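Autoinducer 2-binding protein LsrB (PDB 6DSP) binds the quorum-sensing signal autoinducer-2 as a receptor of the LsrB family, built on the periplasmic-binding-protein fold. Local coordinates at residues 155-160 with 218-223; 208-213 with 229-234; 139-144 with 265-270. All coordinates share one frame; numbering follows the deposited sequence.

Overall arrangement
All three contacts belong to one lobe of this two-lobed protein, built on the parallel sheet 187-195, 155-160, 219-222, 246-249. Contact 1 pairs the two inner strands and reaches the cleft, where the Asn223 side chain lies about 5 Å from the bound autoinducer-2. Contact 2, centred about 10 Å away, joins the two helices that flank strand 219-222 in the chain; a probable hydrogen bond from His159 ND1 to Gln231 OE1 (2.9 Å) ties them together. Contact 3, centred about 12 Å from contact 1, touches it through Leu142, which packs on Asp218 and Leu219. Its segment 265-270 ends at Leu270, another residue of the pocket. Contacts 2 and 3, centred about 17 Å apart, do not touch.

Contact 1 of 3, residues 155-160 with 218-223; sequences KYCWHY and DLIICN
Ile221, the residue most covered by the other strand, lies alongside Trp158 in the tightly packed part of the contact. Its CG2 stands anti to the backbone N, which puts this methyl over one indole face, 3.6 Å from Trp158 CZ3, in a CH-pi contact; CD1 covers the same ring near CE2 and CZ2. The Asn223 amide meets this indole at its edge, its plane 79° from the ring, and sets ND2 over a face of Tyr160. Asn223 OD1, 3.2 Å from Tyr160 CD1, is buried without a hydrogen-bonding partner. The parallel backbone pairing here uses Ile221 N to Cys157 O (2.9 Å) and His159 N to Ile221 O (2.9 Å).

The far end is looser and partly exposed. Lys155 leads its extended chain away to a salt bridge with Asp216, yet its backbone is held: Asp218 OD2 takes Lys155 N through its anti lone pair, nearly straight at 2.9 Å, and Lys155 O accepts from both Asp218 N and Leu219 N. In this Rossmann-like lobe, strands deliver pocket residues from their C-terminal ends. Wedged between indole edge and Tyr160 ring, the amide of Asn223, a residue bordering the bound autoinducer-2, is probably restricted in rotation.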
loop_
_atom_site.group_PDB
_atom_site.type_symbol
_atom_site.label_atom_id
_atom_site.label_comp_id
_atom_site.label_asym_id
_atom_site.label_seq_id
_atom_site.Cartn_x
_atom_site.Cartn_y
_atom_site.Cartn_z
ATOM N N LYS A 155 -24.932 -1.771 0.097
ATOM C CA LYS A 155 -24.537 -0.417 -0.254
ATOM C C LYS A 155 -23.109 -0.189 0.222
ATOM O O LYS A 155 -22.782 -0.451 1.388
ATOM C CB LYS A 155 -25.468 0.589 0.426
ATOM C CG LYS A 155 -26.854 0.649 -0.213
ATOM C CD LYS A 155 -27.704 1.755 0.405
ATOM C CE LYS A 155 -28.985 1.934 -0.380
ATOM N NZ LYS A 155 -29.814 3.061 0.103
ATOM N N TYR A 156 -22.244 0.251 -0.681
ATOM C CA TYR A 156 -20.836 0.370 -0.307
ATOM C C TYR A 156 -20.178 1.519 -1.062
ATOM O O TYR A 156 -20.725 2.076 -2.016
ATOM C CB TYR A 156 -20.074 -0.935 -0.591
ATOM C CG TYR A 156 -19.811 -1.122 -2.058
ATOM C CD1 TYR A 156 -20.798 -1.634 -2.924
ATOM C CD2 TYR A 156 -18.588 -0.774 -2.603
ATOM C CE1 TYR A 156 -20.540 -1.761 -4.271
ATOM C CE2 TYR A 156 -18.340 -0.907 -3.952
ATOM C CZ TYR A 156 -19.302 -1.370 -4.772
ATOM O OH TYR A 156 -19.033 -1.500 -6.107
ATOM N N CYS A 157 -18.967 1.852 -0.624
ATOM C CA CYS A 157 -18.095 2.712 -1.429
ATOM C C CYS A 157 -16.666 2.482 -0.993
ATOM O O CYS A 157 -16.395 1.761 -0.026
ATOM C CB CYS A 157 -18.462 4.210 -1.302
ATOM S SG CYS A 157 -18.072 5.000 0.264
ATOM N N TRP A 158 -15.745 3.124 -1.721
ATOM C CA TRP A 158 -14.315 3.090 -1.440
ATOM C C TRP A 158 -13.876 4.436 -0.855
ATOM O O TRP A 158 -14.366 5.498 -1.274
ATOM C CB TRP A 158 -13.510 2.841 -2.730
ATOM C CG TRP A 158 -13.783 1.531 -3.393
ATOM C CD1 TRP A 158 -14.886 1.194 -4.128
ATOM C CD2 TRP A 158 -12.906 0.406 -3.436
ATOM N NE1 TRP A 158 -14.752 -0.098 -4.595
ATOM C CE2 TRP A 158 -13.544 -0.600 -4.191
ATOM C CE3 TRP A 158 -11.638 0.150 -2.913
ATOM C CZ2 TRP A 158 -12.971 -1.856 -4.401
ATOM C CZ3 TRP A 158 -11.061 -1.080 -3.124
ATOM C CH2 TRP A 158 -11.712 -2.068 -3.874
ATOM N N HIS A 159 -12.988 4.379 0.137
ATOM C CA HIS A 159 -12.393 5.562 0.790
ATOM C C HIS A 159 -10.892 5.314 0.843
ATOM O O HIS A 159 -10.432 4.406 1.544
ATOM C CB HIS A 159 -12.979 5.733 2.203
ATOM C CG HIS A 159 -12.326 6.826 3.011
ATOM N ND1 HIS A 159 -12.619 7.031 4.346
ATOM C CD2 HIS A 159 -11.368 7.739 2.688
ATOM C CE1 HIS A 159 -11.877 8.028 4.810
ATOM N NE2 HIS A 159 -11.109 8.470 3.828
ATOM N N TYR A 160 -10.130 6.091 0.076
ATOM C CA TYR A 160 -8.674 5.902 0.087
ATOM C C TYR A 160 -7.992 7.257 -0.098
ATOM O O TYR A 160 -8.572 8.304 0.200
ATOM C CB TYR A 160 -8.254 4.756 -0.841
ATOM C CG TYR A 160 -8.650 4.810 -2.296
ATOM C CD1 TYR A 160 -9.921 4.437 -2.714
ATOM C CD2 TYR A 160 -7.710 5.164 -3.263
ATOM C CE1 TYR A 160 -10.233 4.392 -4.074
ATOM C CE2 TYR A 160 -8.040 5.144 -4.612
ATOM C CZ TYR A 160 -9.303 4.753 -5.000
ATOM O OH TYR A 160 -9.636 4.681 -6.324
ATOM N N ASP A 218 -23.615 0.051 3.989
ATOM C CA ASP A 218 -23.323 -1.228 4.621
ATOM C C ASP A 218 -21.839 -1.508 4.762
ATOM O O ASP A 218 -21.424 -2.167 5.728
ATOM C CB ASP A 218 -23.909 -2.388 3.793
ATOM C CG ASP A 218 -25.423 -2.435 3.847
ATOM O OD1 ASP A 218 -25.976 -2.553 4.968
ATOM O OD2 ASP A 218 -26.039 -2.327 2.763
ATOM N N LEU A 219 -21.034 -1.043 3.816
ATOM C CA LEU A 219 -19.627 -1.426 3.731
ATOM C C LEU A 219 -18.820 -0.238 3.239
ATOM O O LEU A 219 -19.173 0.377 2.219
ATOM C CB LEU A 219 -19.504 -2.582 2.701
ATOM C CG LEU A 219 -18.096 -2.964 2.268
ATOM C CD1 LEU A 219 -17.286 -3.513 3.463
ATOM C CD2 LEU A 219 -18.174 -3.945 1.107
ATOM N N ILE A 220 -17.719 0.057 3.926
ATOM C CA ILE A 220 -16.777 1.088 3.457
ATOM C C ILE A 220 -15.426 0.418 3.317
ATOM O O ILE A 220 -14.883 -0.081 4.310
ATOM C CB ILE A 220 -16.690 2.290 4.422
ATOM C CG1 ILE A 220 -18.097 2.824 4.763
ATOM C CG2 ILE A 220 -15.792 3.398 3.768
ATOM C CD1 ILE A 220 -18.091 3.892 5.841
ATOM N N ILE A 221 -14.910 0.370 2.083
ATOM C CA ILE A 221 -13.636 -0.296 1.805
ATOM C C ILE A 221 -12.558 0.779 1.853
ATOM O O ILE A 221 -12.510 1.650 0.983
ATOM C CB ILE A 221 -13.638 -0.999 0.431
ATOM C CG1 ILE A 221 -14.811 -2.015 0.326
ATOM C CG2 ILE A 221 -12.302 -1.691 0.219
ATOM C CD1 ILE A 221 -14.964 -2.576 -1.092
ATOM N N CYS A 222 -11.685 0.689 2.849
ATOM C CA CYS A 222 -10.685 1.729 3.126
ATOM C C CYS A 222 -9.295 1.199 2.778
ATOM O O CYS A 222 -8.522 0.839 3.678
ATOM C CB CYS A 222 -10.757 2.111 4.603
ATOM S SG CYS A 222 -12.372 2.814 5.020
ATOM N N ASN A 223 -8.974 1.160 1.470
ATOM C CA ASN A 223 -7.711 0.608 0.982
ATOM C C ASN A 223 -6.547 1.592 1.095
ATOM O O ASN A 223 -5.849 1.869 0.117
ATOM C CB ASN A 223 -7.859 0.110 -0.462
ATOM C CG ASN A 223 -8.511 1.150 -1.393
ATOM O OD1 ASN A 223 -9.527 1.771 -1.044
ATOM N ND2 ASN A 223 -7.965 1.287 -2.589
#

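Contact 2 of 3, residues 208-213 with 229-234; sequences ESILSA and PGQAQA
Glu208 meets Ala234 where the two helices come closest, with CA atoms 5.0 Å apart. The methyl CB of Ala234 points at the first helix and lies 3.4 Å from Glu208 N and 3.7 Å from Glu208 CG, so the small side chain lets one backbone approach the other. Beyond CG the glutamate chain runs on extended, and its OE2 is hydrogen-bonded to Asn237, further along the second helix. Glu208 O, for its part, accepts from both the N and the OG of Ser212 within its own helix; the hydroxyl stands above the carbonyl plane, at 2.9 Å from Glu208 O.

Two residues on, Ile210 points toward the second helix, and its CD1 makes a van der Waals contact with Gln231 OE1 at 3.4 Å, the two side chains crossing at about a right angle. The helices 200-213 and 227-237 flank strand 219-222 in the chain, giving the alpha-beta-alpha succession of a Rossmann-like lobe, and they pack on one face of the parallel sheet with their short segments inclined at 49°. Ile210, Leu211 and Gln231 all rest on Ile220 of that strand.

Leu211 comes next, its CD1 in van der Waals contact with Gln231 NE2 (3.7 Å) and 4.3 Å from Ala234 CB; no hydrogen bond joins the two segments. The Gln231 chain turns at chi2 (64°), which swings CD out of the extended line. Its amide is held at both ends, NE2 donating to Gly207 O and OE1 bound to His159 ND1, which keeps this buried polar group satisfied among aliphatic neighbours.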
loop_
_atom_site.group_PDB
_atom_site.type_symbol
_atom_site.label_atom_id
_atom_site.label_comp_id
_atom_site.label_asym_id
_atom_site.label_seq_id
_atom_site.Cartn_x
_atom_site.Cartn_y
_atom_site.Cartn_z
ATOM N N GLU A 208 -16.501 10.807 8.505
ATOM C CA GLU A 208 -17.766 11.322 9.032
ATOM C C GLU A 208 -18.690 11.773 7.912
ATOM O O GLU A 208 -19.912 11.547 7.968
ATOM C CB GLU A 208 -17.482 12.488 9.986
ATOM C CG GLU A 208 -16.791 12.016 11.239
ATOM C CD GLU A 208 -16.285 13.119 12.123
ATOM O OE1 GLU A 208 -15.956 14.227 11.616
ATOM O OE2 GLU A 208 -16.184 12.848 13.333
ATOM N N SER A 209 -18.129 12.396 6.870
ATOM C CA SER A 209 -18.921 12.798 5.707
ATOM C C SER A 209 -19.591 11.600 5.044
ATOM O O SER A 209 -20.750 11.681 4.622
ATOM C CB SER A 209 -18.022 13.519 4.679
ATOM O OG SER A 209 -17.522 14.777 5.138
ATOM N N ILE A 210 -18.868 10.493 4.890
ATOM C CA ILE A 210 -19.483 9.313 4.285
ATOM C C ILE A 210 -20.659 8.830 5.111
ATOM O O ILE A 210 -21.733 8.542 4.574
ATOM C CB ILE A 210 -18.446 8.190 4.122
ATOM C CG1 ILE A 210 -17.288 8.639 3.232
ATOM C CG2 ILE A 210 -19.124 6.911 3.612
ATOM C CD1 ILE A 210 -16.183 7.587 3.140
ATOM N N LEU A 211 -20.486 8.749 6.440
ATOM C CA LEU A 211 -21.544 8.230 7.288
ATOM C C LEU A 211 -22.714 9.196 7.389
ATOM O O LEU A 211 -23.854 8.758 7.599
ATOM C CB LEU A 211 -20.964 7.900 8.656
ATOM C CG LEU A 211 -19.991 6.711 8.693
ATOM C CD1 LEU A 211 -19.222 6.656 10.016
ATOM C CD2 LEU A 211 -20.771 5.408 8.448
ATOM N N SER A 212 -22.476 10.499 7.230
ATOM C CA SER A 212 -23.559 11.483 7.258
ATOM C C SER A 212 -24.354 11.483 5.944
ATOM O O SER A 212 -25.590 11.596 5.950
ATOM C CB SER A 212 -22.980 12.877 7.526
ATOM O OG SER A 212 -22.308 12.933 8.780
ATOM N N ALA A 213 -23.658 11.403 4.806
ATOM C CA ALA A 213 -24.294 11.497 3.500
ATOM C C ALA A 213 -24.870 10.165 3.040
ATOM O O ALA A 213 -25.732 10.157 2.159
ATOM C CB ALA A 213 -23.279 12.000 2.469
ATOM N N PRO A 229 -7.948 3.782 9.687
ATOM C CA PRO A 229 -8.143 4.242 11.075
ATOM C C PRO A 229 -8.989 5.495 11.150
ATOM O O PRO A 229 -9.752 5.659 12.108
ATOM C CB PRO A 229 -6.718 4.452 11.598
ATOM C CG PRO A 229 -5.854 4.611 10.324
ATOM C CD PRO A 229 -6.520 3.688 9.312
ATOM N N GLY A 230 -8.928 6.370 10.145
ATOM C CA GLY A 230 -9.787 7.543 10.184
ATOM C C GLY A 230 -11.254 7.169 10.080
ATOM O O GLY A 230 -12.103 7.758 10.757
ATOM N N GLN A 231 -11.570 6.187 9.222
ATOM C CA GLN A 231 -12.956 5.756 9.079
ATOM C C GLN A 231 -13.442 5.067 10.347
ATOM O O GLN A 231 -14.594 5.237 10.752
ATOM C CB GLN A 231 -13.050 4.797 7.908
ATOM C CG GLN A 231 -14.512 4.458 7.548
ATOM C CD GLN A 231 -15.236 5.696 7.074
ATOM O OE1 GLN A 231 -14.924 6.216 5.996
ATOM N NE2 GLN A 231 -16.236 6.158 7.845
ATOM N N ALA A 232 -12.579 4.264 10.975
ATOM C CA ALA A 232 -12.957 3.650 12.243
ATOM C C ALA A 232 -13.219 4.722 13.298
ATOM O O ALA A 232 -14.217 4.667 14.043
ATOM C CB ALA A 232 -11.884 2.685 12.711
ATOM N N GLN A 233 -12.351 5.735 13.365
ATOM C CA GLN A 233 -12.575 6.818 14.325
ATOM C C GLN A 233 -13.885 7.552 14.032
ATOM O O GLN A 233 -14.646 7.896 14.947
ATOM C CB GLN A 233 -11.397 7.790 14.258
ATOM C CG GLN A 233 -11.533 8.910 15.271
ATOM C CD GLN A 233 -11.388 8.424 16.703
ATOM O OE1 GLN A 233 -10.492 7.601 16.994
ATOM N NE2 GLN A 233 -12.241 8.914 17.599
ATOM N N ALA A 234 -14.182 7.772 12.744
ATOM C CA ALA A 234 -15.436 8.421 12.386
ATOM C C ALA A 234 -16.636 7.608 12.860
ATOM O O ALA A 234 -17.617 8.163 13.372
ATOM C CB ALA A 234 -15.512 8.614 10.875
#

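Contact 3 of 3, residues 139-144 with 265-270; sequences YDSLKE and LTRWGL
Arg267 NH1 is held by two oxygens of helix 127-144: Glu144 OE1 at 2.8 Å, in a salt bridge, and Ser141 OG at 2.9 Å. Both lie close to the guanidinium plane, but the bond to Glu144 is nearly straight, that to Ser141 clearly bent. Glu144 OE2 completes an end-on grip by taking Arg267 NH2 at 2.9 Å through its syn lone pair. The carboxylate is turned 48° from the guanidinium, and NH1 approaches OE1 from above the carboxylate plane. Over one guanidinium face lies CB of Asp140, 3.7 Å from Arg267 NH1. The arginine chain runs extended to CD, then turns at chi3 (-74°), which sets NE off that line.

In the fold, this contact fastens the C-terminal end of helix 127-144 to the chain leading into strand 268-270, which pairs with strand 335-337 and carries Leu270 to the autoinducer-2 pocket. The joint lies at the surface, where water takes part in it. One water accepts from Ser141 OG and donates to Arg267 O, 3.0 Å away, with a weak bond from Thr266 N as well. Another bridges Ser141 O and Thr266 OG1. The hydroxyl of Ser141 thus links the arginine side chain with water on the backbone beside it. The methyl CG2 of Thr266 rests 3.4 Å from Glu144 OE1, next to the salt bridge.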
loop_
_atom_site.group_PDB
_atom_site.type_symbol
_atom_site.label_atom_id
_atom_site.label_comp_id
_atom_site.label_asym_id
_atom_site.label_seq_id
_atom_site.Cartn_x
_atom_site.Cartn_y
_atom_site.Cartn_z
ATOM N N TYR A 139 -16.989 -8.994 2.620
ATOM C CA TYR A 139 -18.014 -10.035 2.575
ATOM C C TYR A 139 -18.078 -10.791 3.905
ATOM O O TYR A 139 -19.154 -10.983 4.495
ATOM C CB TYR A 139 -17.669 -10.990 1.426
ATOM C CG TYR A 139 -18.657 -12.139 1.273
ATOM C CD1 TYR A 139 -18.582 -13.264 2.092
ATOM C CD2 TYR A 139 -19.659 -12.100 0.315
ATOM C CE1 TYR A 139 -19.479 -14.323 1.980
ATOM C CE2 TYR A 139 -20.568 -13.152 0.180
ATOM C CZ TYR A 139 -20.474 -14.259 1.016
ATOM O OH TYR A 139 -21.370 -15.308 0.889
ATOM N N ASP A 140 -16.915 -11.240 4.398
ATOM C CA ASP A 140 -16.913 -12.028 5.625
ATOM C C ASP A 140 -17.448 -11.235 6.814
ATOM O O ASP A 140 -18.236 -11.751 7.626
ATOM C CB ASP A 140 -15.511 -12.542 5.902
ATOM C CG ASP A 140 -15.092 -13.614 4.900
ATOM O OD1 ASP A 140 -15.971 -14.222 4.261
ATOM O OD2 ASP A 140 -13.895 -13.887 4.771
ATOM N N SER A 141 -17.053 -9.975 6.927
ATOM C CA SER A 141 -17.530 -9.164 8.049
ATOM C C SER A 141 -19.015 -8.864 7.917
ATOM O O SER A 141 -19.729 -8.804 8.927
ATOM C CB SER A 141 -16.710 -7.877 8.170
ATOM O OG SER A 141 -15.392 -8.191 8.573
ATOM N N LEU A 142 -19.506 -8.650 6.691
ATOM C CA LEU A 142 -20.938 -8.432 6.477
ATOM C C LEU A 142 -21.743 -9.640 6.923
ATOM O O LEU A 142 -22.750 -9.504 7.631
ATOM C CB LEU A 142 -21.189 -8.142 4.991
ATOM C CG LEU A 142 -20.814 -6.727 4.520
ATOM C CD1 LEU A 142 -20.698 -6.710 3.000
ATOM C CD2 LEU A 142 -21.802 -5.676 5.018
ATOM N N LYS A 143 -21.290 -10.841 6.540
ATOM C CA LYS A 143 -22.000 -12.039 6.966
ATOM C C LYS A 143 -22.000 -12.174 8.492
ATOM O O LYS A 143 -23.018 -12.541 9.086
ATOM C CB LYS A 143 -21.391 -13.260 6.280
ATOM C CG LYS A 143 -22.146 -14.553 6.525
ATOM C CD LYS A 143 -21.642 -15.627 5.561
ATOM C CE LYS A 143 -22.425 -16.911 5.728
ATOM N NZ LYS A 143 -23.892 -16.618 5.678
ATOM N N GLU A 144 -20.898 -11.782 9.150
ATOM C CA GLU A 144 -20.796 -11.926 10.597
ATOM C C GLU A 144 -21.665 -10.942 11.357
ATOM O O GLU A 144 -21.984 -11.208 12.526
ATOM C CB GLU A 144 -19.341 -11.814 11.032
ATOM C CG GLU A 144 -18.568 -13.042 10.589
ATOM C CD GLU A 144 -17.078 -12.840 10.538
ATOM O OE1 GLU A 144 -16.603 -11.726 10.822
ATOM O OE2 GLU A 144 -16.374 -13.816 10.186
ATOM N N LEU A 265 -14.539 -2.451 14.349
ATOM C CA LEU A 265 -14.460 -3.250 13.129
ATOM C C LEU A 265 -14.004 -4.654 13.497
ATOM O O LEU A 265 -13.322 -4.867 14.498
ATOM C CB LEU A 265 -13.528 -2.645 12.045
ATOM C CG LEU A 265 -12.017 -2.888 12.178
ATOM C CD1 LEU A 265 -11.285 -2.459 10.897
ATOM C CD2 LEU A 265 -11.437 -2.126 13.360
ATOM N N THR A 266 -14.316 -5.592 12.615
ATOM C CA THR A 266 -14.000 -6.985 12.850
ATOM C C THR A 266 -12.697 -7.413 12.205
ATOM O O THR A 266 -11.995 -8.264 12.759
ATOM C CB THR A 266 -15.140 -7.852 12.251
ATOM O OG1 THR A 266 -16.390 -7.446 12.830
ATOM C CG2 THR A 266 -14.903 -9.327 12.515
ATOM N N ARG A 267 -12.353 -6.866 11.035
ATOM C CA ARG A 267 -11.380 -7.529 10.182
ATOM C C ARG A 267 -10.770 -6.501 9.242
ATOM O O ARG A 267 -11.485 -5.665 8.690
ATOM C CB ARG A 267 -12.104 -8.623 9.374
ATOM C CG ARG A 267 -11.251 -9.336 8.341
ATOM C CD ARG A 267 -12.092 -10.416 7.636
ATOM N NE ARG A 267 -12.348 -11.591 8.462
ATOM C CZ ARG A 267 -13.483 -11.826 9.132
ATOM N NH1 ARG A 267 -14.482 -10.938 9.103
ATOM N NH2 ARG A 267 -13.610 -12.952 9.832
ATOM N N TRP A 268 -9.457 -6.597 9.042
ATOM C CA TRP A 268 -8.748 -5.775 8.058
ATOM C C TRP A 268 -7.510 -6.563 7.677
ATOM O O TRP A 268 -7.269 -7.640 8.219
ATOM C CB TRP A 268 -8.412 -4.380 8.639
ATOM C CG TRP A 268 -7.294 -4.392 9.643
ATOM C CD1 TRP A 268 -6.018 -3.978 9.424
ATOM C CD2 TRP A 268 -7.364 -4.799 11.016
ATOM N NE1 TRP A 268 -5.277 -4.131 10.557
ATOM C CE2 TRP A 268 -6.067 -4.655 11.552
ATOM C CE3 TRP A 268 -8.391 -5.318 11.834
ATOM C CZ2 TRP A 268 -5.759 -4.997 12.871
ATOM C CZ3 TRP A 268 -8.079 -5.652 13.157
ATOM C CH2 TRP A 268 -6.776 -5.488 13.656
ATOM N N GLY A 269 -6.717 -6.036 6.740
ATOM C CA GLY A 269 -5.559 -6.772 6.277
ATOM C C GLY A 269 -4.312 -5.932 6.092
ATOM O O GLY A 269 -4.342 -4.693 6.120
ATOM N N LEU A 270 -3.216 -6.641 5.857
ATOM C CA LEU A 270 -1.969 -6.029 5.398
ATOM C C LEU A 270 -1.063 -7.165 4.950
ATOM O O LEU A 270 -1.526 -8.096 4.272
ATOM C CB LEU A 270 -1.315 -5.120 6.456
ATOM C CG LEU A 270 -0.390 -4.062 5.806
ATOM C CD1 LEU A 270 -1.151 -2.893 5.181
ATOM C CD2 LEU A 270 0.641 -3.572 6.829
HETATM O O HOH W 1 -14.429 -5.660 9.272
HETATM O O HOH W 2 -18.811 -8.038 11.405
#